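Local coordinates for protein serine protease inhibitor 4, isoform B (Drosophila melanogaster, PDB 4P0F) that probably inhibits serine and cysteine endopeptidases as a member of the serpin family, and is seen here in its cleaved form, at residues Ala46-Gly51 against Ala299-Met304; Phe98-Tyr103 against Glu160-Leu165; Gln104-Phe109 against Met304-Glu309. All coordinates share one frame; numbering follows the deposited sequence.

Contact 1: Ala46-Gly51 against Ala299-Met304; sequences AMARLG and AEFGKM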
loop_
_atom_site.group_PDB
_atom_site.type_symbol
_atom_site.label_atom_id
_atom_site.label_comp_id
_atom_site.label_asym_id
_atom_site.label_seq_id
_atom_site.Cartn_x
_atom_site.Cartn_y
_atom_site.Cartn_z
ATOM N N ALA A 46 0.703 -11.161 6.078
ATOM C CA ALA A 46 0.663 -12.576 5.721
ATOM C C ALA A 46 1.931 -13.284 6.194
ATOM O O ALA A 46 1.881 -14.437 6.614
ATOM C CB ALA A 46 0.487 -12.756 4.216
ATOM N N MET A 47 3.071 -12.602 6.114
ATOM C CA MET A 47 4.312 -13.159 6.646
ATOM C C MET A 47 4.170 -13.423 8.135
ATOM O O MET A 47 4.606 -14.469 8.632
ATOM C CB MET A 47 5.502 -12.225 6.376
ATOM C CG MET A 47 5.954 -12.237 4.913
ATOM S SD MET A 47 7.523 -11.400 4.614
ATOM C CE MET A 47 7.042 -9.713 4.865
ATOM N N ALA A 48 3.565 -12.488 8.854
ATOM C CA ALA A 48 3.365 -12.688 10.286
ATOM C C ALA A 48 2.428 -13.861 10.516
ATOM O O ALA A 48 2.647 -14.659 11.432
ATOM C CB ALA A 48 2.824 -11.434 10.938
ATOM N N ARG A 49 1.408 -13.998 9.672
ATOM C CA ARG A 49 0.457 -15.102 9.842
ATOM C C ARG A 49 1.131 -16.476 9.779
ATOM O O ARG A 49 0.670 -17.433 10.420
ATOM C CB ARG A 49 -0.662 -15.014 8.792
ATOM C CG ARG A 49 -1.713 -16.104 8.939
ATOM C CD ARG A 49 -1.413 -17.300 8.061
ATOM N NE ARG A 49 -2.351 -18.404 8.271
ATOM C CZ ARG A 49 -2.147 -19.450 9.069
ATOM N NH1 ARG A 49 -1.029 -19.579 9.789
ATOM N NH2 ARG A 49 -3.076 -20.393 9.142
ATOM N N LEU A 50 2.218 -16.589 9.020
ATOM C CA LEU A 50 2.933 -17.865 8.908
ATOM C C LEU A 50 3.421 -18.371 10.261
ATOM O O LEU A 50 3.615 -19.573 10.449
ATOM C CB LEU A 50 4.136 -17.749 7.979
ATOM C CG LEU A 50 3.896 -17.320 6.535
ATOM C CD1 LEU A 50 5.235 -17.350 5.809
ATOM C CD2 LEU A 50 2.870 -18.213 5.855
ATOM N N GLY A 51 3.634 -17.445 11.190
ATOM C CA GLY A 51 4.098 -17.792 12.521
ATOM C C GLY A 51 3.002 -17.813 13.570
ATOM O O GLY A 51 3.279 -18.035 14.749
ATOM N N ALA A 299 -2.363 -13.198 22.181
ATOM C CA ALA A 299 -1.809 -13.464 20.859
ATOM C C ALA A 299 -1.075 -14.795 20.819
ATOM O O ALA A 299 -0.410 -15.178 21.782
ATOM C CB ALA A 299 -0.868 -12.352 20.439
ATOM N N GLU A 300 -1.179 -15.470 19.681
ATOM C CA GLU A 300 -0.578 -16.780 19.475
ATOM C C GLU A 300 0.378 -16.756 18.291
ATOM O O GLU A 300 -0.048 -16.853 17.141
ATOM C CB GLU A 300 -1.674 -17.819 19.259
ATOM C CG GLU A 300 -2.552 -18.008 20.501
ATOM C CD GLU A 300 -4.039 -17.805 20.297
ATOM O OE1 GLU A 300 -4.452 -17.126 19.340
ATOM O OE2 GLU A 300 -4.811 -18.340 21.133
ATOM N N PHE A 301 1.673 -16.611 18.576
ATOM C CA PHE A 301 2.689 -16.565 17.531
ATOM C C PHE A 301 3.783 -17.589 17.815
ATOM O O PHE A 301 4.963 -17.340 17.571
ATOM C CB PHE A 301 3.293 -15.163 17.414
ATOM C CG PHE A 301 2.410 -14.178 16.705
ATOM C CD1 PHE A 301 2.242 -14.235 15.335
ATOM C CD2 PHE A 301 1.754 -13.193 17.413
ATOM C CE1 PHE A 301 1.425 -13.333 14.690
ATOM C CE2 PHE A 301 0.937 -12.283 16.767
ATOM C CZ PHE A 301 0.782 -12.353 15.410
ATOM N N GLY A 302 3.376 -18.758 18.304
ATOM C CA GLY A 302 4.317 -19.784 18.691
ATOM C C GLY A 302 5.054 -20.491 17.574
ATOM O O GLY A 302 5.929 -21.325 17.849
ATOM N N LYS A 303 4.728 -20.170 16.323
ATOM C CA LYS A 303 5.396 -20.809 15.205
ATOM C C LYS A 303 6.504 -19.936 14.609
ATOM O O LYS A 303 7.125 -20.325 13.627
ATOM C CB LYS A 303 4.377 -21.206 14.140
ATOM C CG LYS A 303 3.722 -22.556 14.469
ATOM C CD LYS A 303 2.445 -22.801 13.670
ATOM C CE LYS A 303 2.717 -23.388 12.300
ATOM N NZ LYS A 303 1.449 -23.595 11.532
ATOM N N MET A 304 6.782 -18.794 15.235
ATOM C CA MET A 304 7.847 -17.910 14.770
ATOM C C MET A 304 9.241 -18.347 15.230
ATOM O O MET A 304 10.134 -18.521 14.411
ATOM C CB MET A 304 7.587 -16.479 15.239
ATOM C CG MET A 304 6.465 -15.815 14.489
ATOM S SD MET A 304 6.221 -14.105 14.997
ATOM C CE MET A 304 5.289 -13.477 13.585
#
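Helix 38-49, helix B of the serpin fold, leads into G51, whose carbonyl group docks on the type I beta turn F301-M304 in the loop ahead of strand 311-324. G51 O is the polar centre of the contact. K303 N donates to G51 O over 3.0 Å, the donor tilted from the carbonyl plane. F301 CA adds a CA-H...O contact at 3.2 Å from G51 O, and K303 CB lies against the same oxygen, which is thus approached by several groups of the turn. M304 N closes the turn onto F301 O. M304 CG sits 3.7 Å from G51 CA, and a beta carbon on G51 would run straight into it, so the packing here depends on a residue without a side chain. Farther along, the extended M304 chain carries its methyl group to A48: CE is 3.6 Å from A48 O and packs on A48 CB. The F301 ring turns its edge to the same carbonyl, CE1 lying 3.7 Å from A48 O near the ring plane. A48 O also accepts G51 N at 3.0 Å. The K303 chain bends at chi3 and leaves G51; its NZ lies 5.0 Å from R49 NH1, and the salt bridge of R49 NE to D61 would probably ease that like-charge approach. E300 points its carboxylate at T56 and R293. This is loop-on-helix packing of the serpin fold, in which a tight turn is fastened to the residues following helix B through a glycine carbonyl.

Contact 2: Phe98-Tyr103 against Glu160-Leu165; sequences FVMDGY and ESRLVL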
loop_
_atom_site.group_PDB
_atom_site.type_symbol
_atom_site.label_atom_id
_atom_site.label_comp_id
_atom_site.label_asym_id
_atom_site.label_seq_id
_atom_site.Cartn_x
_atom_site.Cartn_y
_atom_site.Cartn_z
ATOM N N PHE A 98 14.040 -9.113 10.520
ATOM C CA PHE A 98 15.140 -8.746 11.397
ATOM C C PHE A 98 14.871 -9.376 12.755
ATOM O O PHE A 98 13.829 -9.120 13.355
ATOM C CB PHE A 98 15.267 -7.236 11.500
ATOM C CG PHE A 98 15.452 -6.547 10.167
ATOM C CD1 PHE A 98 14.355 -6.165 9.412
ATOM C CD2 PHE A 98 16.722 -6.267 9.691
ATOM C CE1 PHE A 98 14.526 -5.528 8.206
ATOM C CE2 PHE A 98 16.901 -5.626 8.480
ATOM C CZ PHE A 98 15.796 -5.256 7.737
ATOM N N VAL A 99 15.807 -10.200 13.226
ATOM C CA VAL A 99 15.567 -11.092 14.368
ATOM C C VAL A 99 16.528 -10.791 15.519
ATOM O O VAL A 99 17.725 -10.618 15.310
ATOM C CB VAL A 99 15.726 -12.569 13.953
ATOM C CG1 VAL A 99 15.338 -13.525 15.106
ATOM C CG2 VAL A 99 14.887 -12.855 12.706
ATOM N N MET A 100 15.981 -10.714 16.726
ATOM C CA MET A 100 16.776 -10.496 17.940
ATOM C C MET A 100 17.976 -11.440 17.981
ATOM O O MET A 100 17.817 -12.651 17.817
ATOM C CB MET A 100 15.886 -10.688 19.178
ATOM C CG MET A 100 16.561 -10.498 20.544
ATOM S SD MET A 100 16.886 -8.763 20.936
ATOM C CE MET A 100 18.413 -8.554 20.164
ATOM N N ASP A 101 19.178 -10.889 18.172
ATOM C CA ASP A 101 20.381 -11.716 18.311
ATOM C C ASP A 101 20.144 -12.846 19.296
ATOM O O ASP A 101 19.624 -12.619 20.386
ATOM C CB ASP A 101 21.577 -10.906 18.811
ATOM C CG ASP A 101 22.188 -10.007 17.748
ATOM O OD1 ASP A 101 21.986 -10.248 16.536
ATOM O OD2 ASP A 101 22.899 -9.060 18.146
ATOM N N GLY A 102 20.564 -14.049 18.914
ATOM C CA GLY A 102 20.510 -15.206 19.792
ATOM C C GLY A 102 19.256 -16.045 19.625
ATOM O O GLY A 102 19.225 -17.209 20.039
ATOM N N TYR A 103 18.216 -15.470 19.027
ATOM C CA TYR A 103 16.980 -16.207 18.782
ATOM C C TYR A 103 16.997 -16.836 17.394
ATOM O O TYR A 103 17.449 -16.226 16.433
ATOM C CB TYR A 103 15.762 -15.291 18.949
ATOM C CG TYR A 103 15.495 -14.970 20.396
ATOM C CD1 TYR A 103 16.151 -13.928 21.024
ATOM C CD2 TYR A 103 14.615 -15.741 21.156
ATOM C CE1 TYR A 103 15.932 -13.644 22.360
ATOM C CE2 TYR A 103 14.384 -15.451 22.479
ATOM C CZ TYR A 103 15.042 -14.398 23.077
ATOM O OH TYR A 103 14.835 -14.103 24.404
ATOM N N GLU A 160 12.853 -6.237 24.710
ATOM C CA GLU A 160 11.735 -7.179 24.586
ATOM C C GLU A 160 11.367 -7.484 23.129
ATOM O O GLU A 160 10.637 -8.432 22.861
ATOM C CB GLU A 160 10.494 -6.647 25.312
ATOM C CG GLU A 160 10.663 -6.483 26.812
ATOM C CD GLU A 160 10.443 -7.779 27.566
ATOM O OE1 GLU A 160 9.275 -8.221 27.676
ATOM O OE2 GLU A 160 11.438 -8.357 28.047
ATOM N N SER A 161 11.859 -6.672 22.190
ATOM C CA SER A 161 11.594 -6.893 20.769
ATOM C C SER A 161 12.216 -8.209 20.339
ATOM O O SER A 161 13.322 -8.536 20.772
ATOM C CB SER A 161 12.160 -5.754 19.908
ATOM O OG SER A 161 11.649 -4.491 20.289
ATOM N N ARG A 162 11.526 -8.960 19.487
ATOM C CA ARG A 162 12.035 -10.254 19.055
ATOM C C ARG A 162 12.208 -10.339 17.544
ATOM O O ARG A 162 13.163 -10.949 17.063
ATOM C CB ARG A 162 11.124 -11.367 19.562
ATOM C CG ARG A 162 11.174 -11.521 21.066
ATOM C CD ARG A 162 12.480 -12.178 21.528
ATOM N NE ARG A 162 12.617 -12.201 22.987
ATOM C CZ ARG A 162 13.180 -11.242 23.715
ATOM N NH1 ARG A 162 13.677 -10.151 23.138
ATOM N NH2 ARG A 162 13.244 -11.372 25.030
ATOM N N LEU A 163 11.296 -9.754 16.780
ATOM C CA LEU A 163 11.565 -9.615 15.364
ATOM C C LEU A 163 10.764 -8.498 14.750
ATOM O O LEU A 163 9.760 -8.068 15.302
ATOM C CB LEU A 163 11.294 -10.928 14.635
ATOM C CG LEU A 163 9.900 -11.514 14.788
ATOM C CD1 LEU A 163 8.974 -11.048 13.662
ATOM C CD2 LEU A 163 10.000 -13.015 14.813
ATOM N N VAL A 164 11.255 -8.013 13.616
ATOM C CA VAL A 164 10.533 -7.040 12.810
ATOM C C VAL A 164 10.454 -7.580 11.400
ATOM O O VAL A 164 11.475 -7.908 10.800
ATOM C CB VAL A 164 11.213 -5.661 12.802
ATOM C CG1 VAL A 164 10.454 -4.681 11.893
ATOM C CG2 VAL A 164 11.301 -5.108 14.205
ATOM N N LEU A 165 9.231 -7.686 10.896
ATOM C CA LEU A 165 8.968 -8.105 9.528
ATOM C C LEU A 165 8.754 -6.873 8.684
ATOM O O LEU A 165 8.000 -5.995 9.086
ATOM C CB LEU A 165 7.730 -9.004 9.458
ATOM C CG LEU A 165 7.946 -10.460 9.859
ATOM C CD1 LEU A 165 6.633 -11.143 10.128
ATOM C CD2 LEU A 165 8.690 -11.188 8.752
#
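R162 and Y103 cross at one end of the A-sheet of the serpin fold, where strand 91-100 pairs antiparallel with strand 161-174. R162 CD stands over the centre of the phenol ring, 3.8 Å from the centroid and 12° off the normal, a CH-pi contact. Beyond it the guanidinium is turned 24° from the ring plane, and Y103 OH lies over its face, 3.2 Å from NE at an angle too poor for a hydrogen bond. The two polar ends meet instead on E309, which takes a salt bridge from R162 NE and a hydrogen bond from Y103 OH. E160 O lies over the opposite guanidinium face, so the group is held between a carbonyl oxygen and an aromatic ring. A bend at chi2 (-74°) places CD over the ring; farther out NH1 donates to S161 O over 2.9 Å, and also to S159 O. M100 bends beside the same arginine, its SD 3.6 Å from S161 O and its CG facing NH1 obliquely.

Backbone bonds set the register of the two strands. M100 N donates to R162 O at 2.8 Å, almost straight, and F98 and V164 form a hydrogen-bonded pair with bonds in both directions. V99 and L163 are a non-hydrogen-bonded pair on the other face of the sheet. R162 and L163 together face V339 of strand 328-341, a classic beta bulge; in a cleaved serpin that strand is the inserted reactive-centre loop. L163 CB lies 3.4 Å from F98 O. On the F98 and V164 face, the aromatic ring offers its edge to the partner strand: F98 CD1 lies 3.6 Å from V164 O, near the ring plane.

Contact 3: Gln104-Phe109 against Met304-Glu309; sequences QLRQEF and MLQSPE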
loop_
_atom_site.group_PDB
_atom_site.type_symbol
_atom_site.label_atom_id
_atom_site.label_comp_id
_atom_site.label_asym_id
_atom_site.label_seq_id
_atom_site.Cartn_x
_atom_site.Cartn_y
_atom_site.Cartn_z
ATOM N N GLN A 104 16.536 -18.078 17.316
ATOM C CA GLN A 104 16.473 -18.813 16.061
ATOM C C GLN A 104 15.027 -18.928 15.599
ATOM O O GLN A 104 14.134 -19.214 16.397
ATOM C CB GLN A 104 17.075 -20.205 16.221
ATOM C CG GLN A 104 18.503 -20.198 16.735
ATOM C CD GLN A 104 19.147 -21.556 16.642
ATOM O OE1 GLN A 104 19.206 -22.302 17.623
ATOM N NE2 GLN A 104 19.632 -21.894 15.454
ATOM N N LEU A 105 14.810 -18.707 14.312
ATOM C CA LEU A 105 13.504 -18.931 13.712
ATOM C C LEU A 105 13.197 -20.416 13.679
ATOM O O LEU A 105 14.103 -21.236 13.581
ATOM C CB LEU A 105 13.459 -18.375 12.296
ATOM C CG LEU A 105 13.737 -16.885 12.114
ATOM C CD1 LEU A 105 13.535 -16.503 10.665
ATOM C CD2 LEU A 105 12.857 -16.040 13.011
ATOM N N ARG A 106 11.919 -20.770 13.765
ATOM C CA ARG A 106 11.519 -22.147 13.530
ATOM C C ARG A 106 11.731 -22.476 12.061
ATOM O O ARG A 106 11.608 -21.605 11.208
ATOM C CB ARG A 106 10.065 -22.368 13.944
ATOM C CG ARG A 106 9.866 -22.202 15.435
ATOM C CD ARG A 106 8.512 -22.676 15.906
ATOM N NE ARG A 106 8.367 -24.128 15.852
ATOM C CZ ARG A 106 7.299 -24.791 16.290
ATOM N NH1 ARG A 106 6.279 -24.139 16.835
ATOM N NH2 ARG A 106 7.252 -26.113 16.193
ATOM N N GLN A 107 12.048 -23.734 11.774
ATOM C CA GLN A 107 12.423 -24.134 10.419
ATOM C C GLN A 107 11.339 -23.842 9.374
ATOM O O GLN A 107 11.637 -23.282 8.321
ATOM C CB GLN A 107 12.782 -25.621 10.384
ATOM C CG GLN A 107 13.332 -26.079 9.040
ATOM C CD GLN A 107 13.659 -27.561 9.012
ATOM O OE1 GLN A 107 13.891 -28.184 10.050
ATOM N NE2 GLN A 107 13.673 -28.137 7.817
ATOM N N GLU A 108 10.089 -24.203 9.647
ATOM C CA GLU A 108 9.038 -24.022 8.644
ATOM C C GLU A 108 8.784 -22.540 8.345
ATOM O O GLU A 108 8.635 -22.155 7.185
ATOM C CB GLU A 108 7.742 -24.699 9.089
ATOM C CG GLU A 108 6.580 -24.570 8.098
ATOM C CD GLU A 108 6.812 -25.324 6.792
ATOM O OE1 GLU A 108 7.847 -26.011 6.662
ATOM O OE2 GLU A 108 5.947 -25.239 5.894
ATOM N N PHE A 109 8.717 -21.721 9.392
ATOM C CA PHE A 109 8.582 -20.268 9.261
ATOM C C PHE A 109 9.705 -19.709 8.389
ATOM O O PHE A 109 9.475 -18.963 7.431
ATOM C CB PHE A 109 8.599 -19.639 10.663
ATOM C CG PHE A 109 8.345 -18.146 10.703
ATOM C CD1 PHE A 109 7.206 -17.594 10.151
ATOM C CD2 PHE A 109 9.227 -17.308 11.367
ATOM C CE1 PHE A 109 6.964 -16.234 10.236
ATOM C CE2 PHE A 109 8.992 -15.956 11.461
ATOM C CZ PHE A 109 7.856 -15.411 10.884
ATOM N N MET A 304 6.782 -18.794 15.235
ATOM C CA MET A 304 7.847 -17.910 14.770
ATOM C C MET A 304 9.241 -18.347 15.230
ATOM O O MET A 304 10.134 -18.521 14.411
ATOM C CB MET A 304 7.587 -16.479 15.239
ATOM C CG MET A 304 6.465 -15.815 14.489
ATOM S SD MET A 304 6.221 -14.105 14.997
ATOM C CE MET A 304 5.289 -13.477 13.585
ATOM N N LEU A 305 9.408 -18.532 16.536
ATOM C CA LEU A 305 10.724 -18.795 17.133
ATOM C C LEU A 305 10.825 -20.159 17.813
ATOM O O LEU A 305 9.835 -20.700 18.306
ATOM C CB LEU A 305 11.044 -17.725 18.169
ATOM C CG LEU A 305 11.031 -16.265 17.722
ATOM C CD1 LEU A 305 11.325 -15.370 18.914
ATOM C CD2 LEU A 305 12.032 -16.039 16.620
ATOM N N GLN A 306 12.031 -20.706 17.892
ATOM C CA GLN A 306 12.211 -21.951 18.619
ATOM C C GLN A 306 11.903 -21.745 20.107
ATOM O O GLN A 306 11.433 -22.649 20.789
ATOM C CB GLN A 306 13.631 -22.486 18.418
ATOM C CG GLN A 306 13.920 -22.787 16.957
ATOM C CD GLN A 306 15.257 -23.453 16.734
ATOM O OE1 GLN A 306 16.080 -23.543 17.642
ATOM N NE2 GLN A 306 15.484 -23.921 15.513
ATOM N N SER A 307 12.173 -20.542 20.598
ATOM C CA SER A 307 11.883 -20.180 21.981
ATOM C C SER A 307 10.410 -20.296 22.325
ATOM O O SER A 307 9.570 -19.868 21.534
ATOM C CB SER A 307 12.336 -18.742 22.240
ATOM O OG SER A 307 11.839 -18.288 23.486
ATOM N N PRO A 308 10.086 -20.820 23.518
ATOM C CA PRO A 308 8.667 -20.900 23.882
ATOM C C PRO A 308 8.070 -19.591 24.425
ATOM O O PRO A 308 6.892 -19.583 24.794
ATOM C CB PRO A 308 8.651 -21.990 24.956
ATOM C CG PRO A 308 9.968 -21.903 25.590
ATOM C CD PRO A 308 10.942 -21.498 24.513
ATOM N N GLU A 309 8.842 -18.508 24.442
ATOM C CA GLU A 309 8.334 -17.208 24.883
ATOM C C GLU A 309 7.086 -16.810 24.118
ATOM O O GLU A 309 7.119 -16.732 22.891
ATOM C CB GLU A 309 9.375 -16.106 24.685
ATOM C CG GLU A 309 10.592 -16.228 25.575
ATOM C CD GLU A 309 11.682 -15.237 25.225
ATOM O OE1 GLU A 309 11.408 -14.299 24.449
ATOM O OE2 GLU A 309 12.823 -15.406 25.717
HETATM O O HOH W 1 14.751 -19.018 19.639
#
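M304 lies over the ring of F109, at the start of helix 107-115 (helix E of the serpin fold): its CG stands 3.8 Å above the ring plane, offset toward the rim, and CA covers the same face. Its sulfur stays oblique to the ring, SD 5.3 Å from the centroid, a Met-aromatic contact. F109 CG, anti to the backbone N (chi1 -175°), lies 4.1 Å from M304 CA. An alanine at F109 would probably open a gap beneath M304, leaving its CG and methyl group without their aromatic support and free to shift. The M304 carbonyl faces the same helix start: R106 N, at the N-cap position, donates to M304 O over 2.9 Å, from above the carbonyl plane. Next comes L305, bridged backbone to backbone with L105. The leucine side chains touch through their methyl groups, L305 CD2 lying 3.7 Å from L105 CD2. The L305 carbonyl is approached by the aliphatic stem of R106, with CG 3.2 Å from L305 O, while R106 NH1 goes on to hydrogen-bond G302 O. Q306 returns a backbone bond, its N donating to Q104 O at 3.0 Å, nearly along the C=O axis. Its side chain lies against that of Q104, the two amide planes 51° apart. At S307 a water takes over, accepting from S307 N and from Q104 N, each at 3.1 Å. S307 OG accepts E309 N in an ST turn. The chemistry divides the joint: backbone bonds and a water tie its more exposed, polar side, whereas methionine, leucine and phenylalanine side chains pack on the side turned to strands 91-100 and 161-174.

In the fold
The loop that runs from residue 299 to 309 joins all three contacts. Contacts 1 and 3, centres about 10 Å apart, share M304; R106 NH1 also bonds G302 O at 3.0 Å between them. Contacts 2 and 3, centres about 11 Å apart, are tied by E309: OE1 is 2.8 Å from R162 NE and OE2 2.7 Å from Y103 OH. Contacts 1 and 2, centres about 13 Å apart, meet where L165 CD1 lies 3.6 Å from A48 N. M304 and L163 both touch V339 in strand 328-341, the inserted reactive-centre loop, so the group lies beside that strand in the cleaved molecule.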